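Local coordinates for protein ATP-dependent RNA helicase HrpB (Escherichia coli, PDB 6EUD) that hydrolyses ATP to ADP and phosphate as a DExH-box RNA helicase of Escherichia coli that binds single-stranded RNA, at residues E366-G371 and G400-E405; R109-D114 and A140-V145. One frame throughout, in Å; residues are numbered along the deposited sequence.

Overall arrangement
Contact 2 comes first along the chain. It pairs two helices, 106-113 and 133-145, of the ATP-binding helicase domain. Contact 1 follows, and joins the end of helix 361-370 to the small hairpin that begins with strand 402-403. The two centres lie about 16 Å apart, on the same side of the chain's centre. Helix 361-370 links them: L368 faces the hairpin, while E366 and W370 reach the helices of contact 2. W370 CD2 lies 3.4 Å from L141 CD2. Q112 NE2 probably bonds to E366 O at 3.0 Å. Helix 361-370 thus packs on the ATP-binding domain with one face and on the hairpin with another.

Contact 1 (E366-G371 and G400-E405); sequences ELLQWG and GALEGE
L368 and E405 mark the nearest approach of the two backbones, with their CA atoms 8.8 Å apart. No backbone bond spans the gap. Segment 366-371 is the last turn of helix 361-370. It ends in a Schellman motif at G371, where the N bonds to L368 O at 2.9 Å and weakly to L367 O. At the backbone angles of G371 a CB would be jammed against the carbonyl O of W370. Segment 400-405 leaves helix 386-398 through a second Schellman glycine, G400, and enters strand 402-403. This strand pairs antiparallel with 406-407, forming a short hairpin. Helices 361-370 and 386-398 with this hairpin are consistent with the winged-helix domain of DEAH/RHA helicases. Across the contact L368 does most of the work. With CG anti to the carbonyl carbon, beside the backbone N (chi1 -72°), its side chain runs toward the hairpin and its two methyls part there. CD1 meets L402 CD2 at 3.6 Å, the two side chains crossing at about a right angle. CD2 lies 3.5 Å from the carbonyl O of E405. L396 of helix 386-398 touches both leucines. The carboxylate of E405 takes no part here; its OE2 forms a salt bridge with K393.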
ATOM      1  N   GLU A 366      -0.845  14.251  -7.023  1.00 37.23           N
ATOM      2  CA  GLU A 366      -2.107  14.887  -7.429  1.00 38.88           C
ATOM      3  C   GLU A 366      -2.797  15.657  -6.308  1.00 41.61           C
ATOM      4  O   GLU A 366      -3.240  16.797  -6.510  1.00 44.51           O
ATOM      5  CB  GLU A 366      -3.097  13.856  -7.973  1.00 42.50           C
ATOM      6  CG  GLU A 366      -2.646  13.130  -9.223  1.00 48.59           C
ATOM      7  CD  GLU A 366      -2.624  14.003 -10.477  1.00 52.04           C
ATOM      8  OE1 GLU A 366      -2.818  15.241 -10.394  1.00 52.37           O
ATOM      9  OE2 GLU A 366      -2.414  13.427 -11.560  1.00 51.64           O
ATOM     10  N   LEU A 367      -2.924  15.023  -5.144  1.00 41.23           N
ATOM     11  CA  LEU A 367      -3.558  15.654  -3.985  1.00 43.38           C
ATOM     12  C   LEU A 367      -2.801  16.911  -3.536  1.00 47.54           C
ATOM     13  O   LEU A 367      -3.425  17.913  -3.203  1.00 44.62           O
ATOM     14  CB  LEU A 367      -3.662  14.658  -2.823  1.00 43.31           C
ATOM     15  CG  LEU A 367      -4.501  13.403  -3.100  1.00 43.35           C
ATOM     16  CD1 LEU A 367      -4.516  12.481  -1.893  1.00 44.60           C
ATOM     17  CD2 LEU A 367      -5.923  13.784  -3.517  1.00 42.49           C
ATOM     18  N   LEU A 368      -1.464  16.863  -3.539  1.00 49.69           N
ATOM     19  CA  LEU A 368      -0.656  18.035  -3.174  1.00 50.33           C
ATOM     20  C   LEU A 368      -0.886  19.197  -4.140  1.00 51.01           C
ATOM     21  O   LEU A 368      -1.145  20.328  -3.712  1.00 54.75           O
ATOM     22  CB  LEU A 368       0.833  17.677  -3.125  1.00 51.52           C
ATOM     23  CG  LEU A 368       1.288  16.798  -1.953  1.00 51.43           C
ATOM     24  CD1 LEU A 368       2.665  16.234  -2.235  1.00 48.48           C
ATOM     25  CD2 LEU A 368       1.282  17.574  -0.640  1.00 50.46           C
ATOM     26  N   GLN A 369      -0.804  18.909  -5.439  1.00 48.92           N
ATOM     27  CA  GLN A 369      -1.122  19.880  -6.491  1.00 51.23           C
ATOM     28  C   GLN A 369      -2.575  20.361  -6.368  1.00 47.38           C
ATOM     29  O   GLN A 369      -2.886  21.506  -6.663  1.00 46.04           O
ATOM     30  CB  GLN A 369      -0.885  19.265  -7.880  1.00 52.33           C
ATOM     31  CG  GLN A 369      -1.100  20.215  -9.054  1.00 59.18           C
ATOM     32  CD  GLN A 369      -1.132  19.488 -10.389  1.00 65.12           C
ATOM     33  OE1 GLN A 369      -1.251  18.262 -10.440  1.00 67.69           O
ATOM     34  NE2 GLN A 369      -1.022  20.238 -11.475  1.00 66.86           N
ATOM     35  N   TRP A 370      -3.464  19.482  -5.918  1.00 47.05           N
ATOM     36  CA  TRP A 370      -4.865  19.861  -5.729  1.00 47.75           C
ATOM     37  C   TRP A 370      -4.995  20.819  -4.543  1.00 48.17           C
ATOM     38  O   TRP A 370      -5.958  21.583  -4.449  1.00 49.11           O
ATOM     39  CB  TRP A 370      -5.745  18.615  -5.531  1.00 45.49           C
ATOM     40  CG  TRP A 370      -7.223  18.914  -5.447  1.00 49.88           C
ATOM     41  CD1 TRP A 370      -8.050  18.696  -4.376  1.00 49.88           C
ATOM     42  CD2 TRP A 370      -8.044  19.497  -6.472  1.00 52.88           C
ATOM     43  NE1 TRP A 370      -9.335  19.104  -4.673  1.00 50.96           N
ATOM     44  CE2 TRP A 370      -9.359  19.595  -5.954  1.00 52.84           C
ATOM     45  CE3 TRP A 370      -7.799  19.935  -7.778  1.00 52.60           C
ATOM     46  CZ2 TRP A 370     -10.418  20.120  -6.697  1.00 51.53           C
ATOM     47  CZ3 TRP A 370      -8.854  20.455  -8.511  1.00 52.63           C
ATOM     48  CH2 TRP A 370     -10.145  20.544  -7.969  1.00 51.35           C
ATOM     49  N   GLY A 371      -4.013  20.778  -3.647  1.00 47.44           N
ATOM     50  CA  GLY A 371      -3.991  21.660  -2.503  1.00 53.92           C
ATOM     51  C   GLY A 371      -4.324  20.930  -1.223  1.00 59.20           C
ATOM     52  O   GLY A 371      -4.432  21.525  -0.157  1.00 62.43           O
ATOM     53  N   GLY A 400      13.050  14.880  -4.416  1.00 40.01           N
ATOM     54  CA  GLY A 400      13.123  16.315  -4.177  1.00 39.21           C
ATOM     55  C   GLY A 400      11.853  17.113  -4.458  1.00 41.62           C
ATOM     56  O   GLY A 400      11.903  18.326  -4.662  1.00 42.87           O
ATOM     57  N   ALA A 401      10.710  16.436  -4.452  1.00 40.29           N
ATOM     58  CA  ALA A 401       9.435  17.058  -4.788  1.00 42.22           C
ATOM     59  C   ALA A 401       8.787  17.779  -3.593  1.00 49.25           C
ATOM     60  O   ALA A 401       7.859  18.586  -3.764  1.00 52.69           O
ATOM     61  CB  ALA A 401       8.475  15.995  -5.349  1.00 35.35           C
ATOM     62  N   LEU A 402       9.266  17.489  -2.386  1.00 45.60           N
ATOM     63  CA  LEU A 402       8.598  17.980  -1.189  1.00 47.33           C
ATOM     64  C   LEU A 402       9.397  19.054  -0.488  1.00 51.71           C
ATOM     65  O   LEU A 402      10.614  18.963  -0.388  1.00 52.34           O
ATOM     66  CB  LEU A 402       8.340  16.840  -0.207  1.00 47.38           C
ATOM     67  CG  LEU A 402       7.351  15.735  -0.566  1.00 43.61           C
ATOM     68  CD1 LEU A 402       7.249  14.786   0.614  1.00 43.85           C
ATOM     69  CD2 LEU A 402       5.994  16.310  -0.919  1.00 40.06           C
ATOM     70  N   GLU A 403       8.695  20.068  -0.004  1.00 56.18           N
ATOM     71  CA  GLU A 403       9.275  21.076   0.873  1.00 64.54           C
ATOM     72  C   GLU A 403       8.428  21.100   2.143  1.00 67.09           C
ATOM     73  O   GLU A 403       7.356  21.720   2.190  1.00 67.59           O
ATOM     74  CB  GLU A 403       9.304  22.444   0.188  1.00 75.50           C
ATOM     75  CG  GLU A 403       9.899  23.571   1.003  1.00 87.50           C
ATOM     76  CD  GLU A 403       9.747  24.926   0.318  1.00 97.33           C
ATOM     77  OE1 GLU A 403      10.070  25.954   0.952  1.00108.49           O
ATOM     78  OE2 GLU A 403       9.302  24.969  -0.850  1.00 98.61           O
ATOM     79  N   GLY A 404       8.887  20.386   3.164  1.00 66.21           N
ATOM     80  CA  GLY A 404       8.092  20.216   4.362  1.00 67.44           C
ATOM     81  C   GLY A 404       6.918  19.294   4.092  1.00 71.36           C
ATOM     82  O   GLY A 404       7.102  18.093   3.892  1.00 73.15           O
ATOM     83  N   GLU A 405       5.710  19.853   4.075  1.00 73.50           N
ATOM     84  CA  GLU A 405       4.504  19.072   3.819  1.00 73.97           C
ATOM     85  C   GLU A 405       3.866  19.489   2.497  1.00 69.33           C
ATOM     86  O   GLU A 405       2.805  18.996   2.117  1.00 69.05           O
ATOM     87  CB  GLU A 405       3.501  19.236   4.963  1.00 84.64           C
ATOM     88  CG  GLU A 405       3.990  18.728   6.315  1.00 93.14           C
ATOM     89  CD  GLU A 405       4.094  17.216   6.376  1.00 98.41           C
ATOM     90  OE1 GLU A 405       3.093  16.573   6.750  1.00101.35           O
ATOM     91  OE2 GLU A 405       5.174  16.669   6.060  1.00 99.77           O
TER

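Contact 2 (R109-D114 and A140-V145); sequences RMIQRD and ALLLDV
The carbonyl O of L141 receives two backbone N-H groups, from V145 N at 2.9 Å and, more weakly, from D144 N. The turn so held belongs to helix 133-145, which packs beside helix 106-113 in the RecA-like ATP-binding domain. Both helices are connections of beta-alpha-beta crossovers between parallel strands: 106-113 links 99-102 to 120-125, and 133-145 links 120-125 to 154-159. The axes of the two short segments run 10.9 Å apart and cross at 32°. All four residues that touch are buried and apolar. I111 is the hub. Its CG2 methyl stands anti to the backbone N and meets both L141 CB and V145 CG2, each 4.0 Å away. The other branch is extended (chi2 -180°), which carries CD1 back toward the N-terminal end of helix 133-145, to L142. There it meets L142 CD2 at 3.7 Å, the two side chains at about a right angle. Cutting I111 back to an alanine would probably open a gap between the helices and strip L142 CD2 and V145 CG2 of their apolar partner on helix 106-113. W370 of helix 361-370 lies against I111, L141 and V145 and covers one side of the contact. I111 CD1 also comes within 3.9 Å of L142 CG.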
ATOM      1  N   ARG A 109      -6.323  15.477 -15.261  1.00 49.70           N
ATOM      2  CA  ARG A 109      -5.695  16.677 -15.839  1.00 70.94           C
ATOM      3  C   ARG A 109      -6.656  17.858 -15.973  1.00 64.74           C
ATOM      4  O   ARG A 109      -6.331  18.977 -15.581  1.00 64.99           O
ATOM      5  CB  ARG A 109      -5.094  16.363 -17.215  1.00 77.72           C
ATOM      6  CG  ARG A 109      -3.836  15.524 -17.142  1.00 82.43           C
ATOM      7  CD  ARG A 109      -2.947  16.022 -16.022  1.00 87.44           C
ATOM      8  NE  ARG A 109      -2.340  14.896 -15.337  1.00 90.30           N
ATOM      9  CZ  ARG A 109      -1.995  14.904 -14.058  1.00 90.20           C
ATOM     10  NH1 ARG A 109      -2.192  15.986 -13.318  1.00 88.89           N
ATOM     11  NH2 ARG A 109      -1.457  13.819 -13.520  1.00 92.11           N
ATOM     12  N   MET A 110      -7.839  17.586 -16.521  1.00 61.82           N
ATOM     13  CA  MET A 110      -8.871  18.597 -16.729  1.00 63.45           C
ATOM     14  C   MET A 110      -9.279  19.307 -15.434  1.00 62.17           C
ATOM     15  O   MET A 110      -9.390  20.535 -15.395  1.00 68.07           O
ATOM     16  CB  MET A 110     -10.104  17.958 -17.384  1.00 63.97           C
ATOM     17  CG  MET A 110      -9.832  17.398 -18.774  1.00 68.95           C
ATOM     18  SD  MET A 110     -11.224  16.505 -19.506  1.00 97.44           S
ATOM     19  CE  MET A 110     -12.529  17.724 -19.384  1.00 63.50           C
ATOM     20  N   ILE A 111      -9.495  18.529 -14.379  1.00 57.02           N
ATOM     21  CA  ILE A 111      -9.886  19.085 -13.087  1.00 57.79           C
ATOM     22  C   ILE A 111      -8.731  19.857 -12.431  1.00 60.06           C
ATOM     23  O   ILE A 111      -8.950  20.866 -11.757  1.00 60.58           O
ATOM     24  CB  ILE A 111     -10.388  17.968 -12.137  1.00 54.72           C
ATOM     25  CG1 ILE A 111     -11.512  17.172 -12.806  1.00 48.23           C
ATOM     26  CG2 ILE A 111     -10.880  18.558 -10.829  1.00 53.38           C
ATOM     27  CD1 ILE A 111     -12.072  16.063 -11.967  1.00 48.71           C
ATOM     28  N   GLN A 112      -7.499  19.396 -12.649  1.00 59.00           N
ATOM     29  CA  GLN A 112      -6.331  20.071 -12.092  1.00 54.58           C
ATOM     30  C   GLN A 112      -6.149  21.442 -12.701  1.00 58.47           C
ATOM     31  O   GLN A 112      -5.775  22.393 -12.003  1.00 59.26           O
ATOM     32  CB  GLN A 112      -5.059  19.246 -12.306  1.00 51.89           C
ATOM     33  CG  GLN A 112      -4.974  17.997 -11.461  1.00 48.61           C
ATOM     34  CD  GLN A 112      -4.672  18.289 -10.002  1.00 48.95           C
ATOM     35  OE1 GLN A 112      -4.657  19.440  -9.574  1.00 53.41           O
ATOM     36  NE2 GLN A 112      -4.393  17.238  -9.237  1.00 42.45           N
ATOM     37  N   ARG A 113      -6.391  21.537 -14.007  1.00 63.17           N
ATOM     38  CA  ARG A 113      -6.231  22.802 -14.716  1.00 72.11           C
ATOM     39  C   ARG A 113      -7.420  23.731 -14.494  1.00 73.56           C
ATOM     40  O   ARG A 113      -7.236  24.937 -14.303  1.00 71.77           O
ATOM     41  CB  ARG A 113      -6.024  22.583 -16.213  1.00 78.44           C
ATOM     42  CG  ARG A 113      -4.696  21.981 -16.572  1.00 84.21           C
ATOM     43  CD  ARG A 113      -4.654  21.611 -18.038  1.00 91.74           C
ATOM     44  NE  ARG A 113      -5.619  22.366 -18.840  1.00 98.23           N
ATOM     45  CZ  ARG A 113      -5.420  23.596 -19.318  1.00103.41           C
ATOM     46  NH1 ARG A 113      -4.275  24.235 -19.100  1.00105.00           N
ATOM     47  NH2 ARG A 113      -6.364  24.185 -20.036  1.00106.23           N
ATOM     48  N   ASP A 114      -8.626  23.166 -14.528  1.00 75.03           N
ATOM     49  CA  ASP A 114      -9.834  23.946 -14.310  1.00 76.02           C
ATOM     50  C   ASP A 114     -10.657  23.346 -13.195  1.00 74.41           C
ATOM     51  O   ASP A 114     -11.564  22.550 -13.447  1.00 71.66           O
ATOM     52  CB  ASP A 114     -10.665  24.029 -15.582  1.00 79.28           C
ATOM     53  CG  ASP A 114     -11.856  24.961 -15.436  1.00 83.92           C
ATOM     54  OD1 ASP A 114     -11.864  25.787 -14.495  1.00 82.28           O
ATOM     55  OD2 ASP A 114     -12.787  24.870 -16.266  1.00 89.35           O
ATOM     56  N   ALA A 140     -13.324  11.707  -5.869  1.00 50.55           N
ATOM     57  CA  ALA A 140     -12.915  12.576  -4.761  1.00 46.48           C
ATOM     58  C   ALA A 140     -12.774  14.049  -5.174  1.00 52.54           C
ATOM     59  O   ALA A 140     -13.202  14.957  -4.432  1.00 54.49           O
ATOM     60  CB  ALA A 140     -11.609  12.075  -4.161  1.00 40.63           C
ATOM     61  N   LEU A 141     -12.168  14.283  -6.340  1.00 48.16           N
ATOM     62  CA  LEU A 141     -11.997  15.637  -6.857  1.00 45.56           C
ATOM     63  C   LEU A 141     -13.344  16.251  -7.174  1.00 48.54           C
ATOM     64  O   LEU A 141     -13.636  17.377  -6.782  1.00 55.84           O
ATOM     65  CB  LEU A 141     -11.110  15.632  -8.102  1.00 43.97           C
ATOM     66  CG  LEU A 141      -9.672  15.196  -7.804  1.00 41.32           C
ATOM     67  CD1 LEU A 141      -8.905  14.907  -9.071  1.00 39.67           C
ATOM     68  CD2 LEU A 141      -8.972  16.280  -7.008  1.00 37.89           C
ATOM     69  N   LEU A 142     -14.179  15.496  -7.865  1.00 48.71           N
ATOM     70  CA  LEU A 142     -15.495  15.990  -8.259  1.00 49.92           C
ATOM     71  C   LEU A 142     -16.420  16.297  -7.071  1.00 54.64           C
ATOM     72  O   LEU A 142     -17.248  17.203  -7.141  1.00 60.66           O
ATOM     73  CB  LEU A 142     -16.152  14.983  -9.194  1.00 48.04           C
ATOM     74  CG  LEU A 142     -15.479  14.914 -10.559  1.00 49.22           C
ATOM     75  CD1 LEU A 142     -15.950  13.703 -11.347  1.00 46.88           C
ATOM     76  CD2 LEU A 142     -15.732  16.214 -11.317  1.00 53.00           C
ATOM     77  N   LEU A 143     -16.289  15.546  -5.985  1.00 51.96           N
ATOM     78  CA  LEU A 143     -17.052  15.840  -4.780  1.00 52.91           C
ATOM     79  C   LEU A 143     -16.524  17.121  -4.105  1.00 54.71           C
ATOM     80  O   LEU A 143     -17.254  17.794  -3.372  1.00 49.60           O
ATOM     81  CB  LEU A 143     -16.995  14.657  -3.818  1.00 52.28           C
ATOM     82  CG  LEU A 143     -17.809  13.419  -4.227  1.00 49.25           C
ATOM     83  CD1 LEU A 143     -17.658  12.271  -3.219  1.00 42.71           C
ATOM     84  CD2 LEU A 143     -19.267  13.794  -4.413  1.00 47.30           C
ATOM     85  N   ASP A 144     -15.261  17.464  -4.357  1.00 55.03           N
ATOM     86  CA  ASP A 144     -14.723  18.695  -3.805  1.00 61.32           C
ATOM     87  C   ASP A 144     -15.099  19.890  -4.671  1.00 65.00           C
ATOM     88  O   ASP A 144     -15.395  20.963  -4.144  1.00 73.92           O
ATOM     89  CB  ASP A 144     -13.213  18.620  -3.639  1.00 63.51           C
ATOM     90  CG  ASP A 144     -12.817  18.253  -2.230  1.00 71.84           C
ATOM     91  OD1 ASP A 144     -13.687  17.773  -1.469  1.00 75.09           O
ATOM     92  OD2 ASP A 144     -11.648  18.467  -1.873  1.00 77.84           O
ATOM     93  N   VAL A 145     -15.095  19.701  -5.990  1.00 60.94           N
ATOM     94  CA  VAL A 145     -15.583  20.722  -6.907  1.00 59.72           C
ATOM     95  C   VAL A 145     -17.037  21.080  -6.582  1.00 63.35           C
ATOM     96  O   VAL A 145     -17.438  22.239  -6.682  1.00 65.78           O
ATOM     97  CB  VAL A 145     -15.504  20.264  -8.367  1.00 55.91           C
ATOM     98  CG1 VAL A 145     -16.066  21.343  -9.282  1.00 54.16           C
ATOM     99  CG2 VAL A 145     -14.064  19.897  -8.747  1.00 51.96           C
TER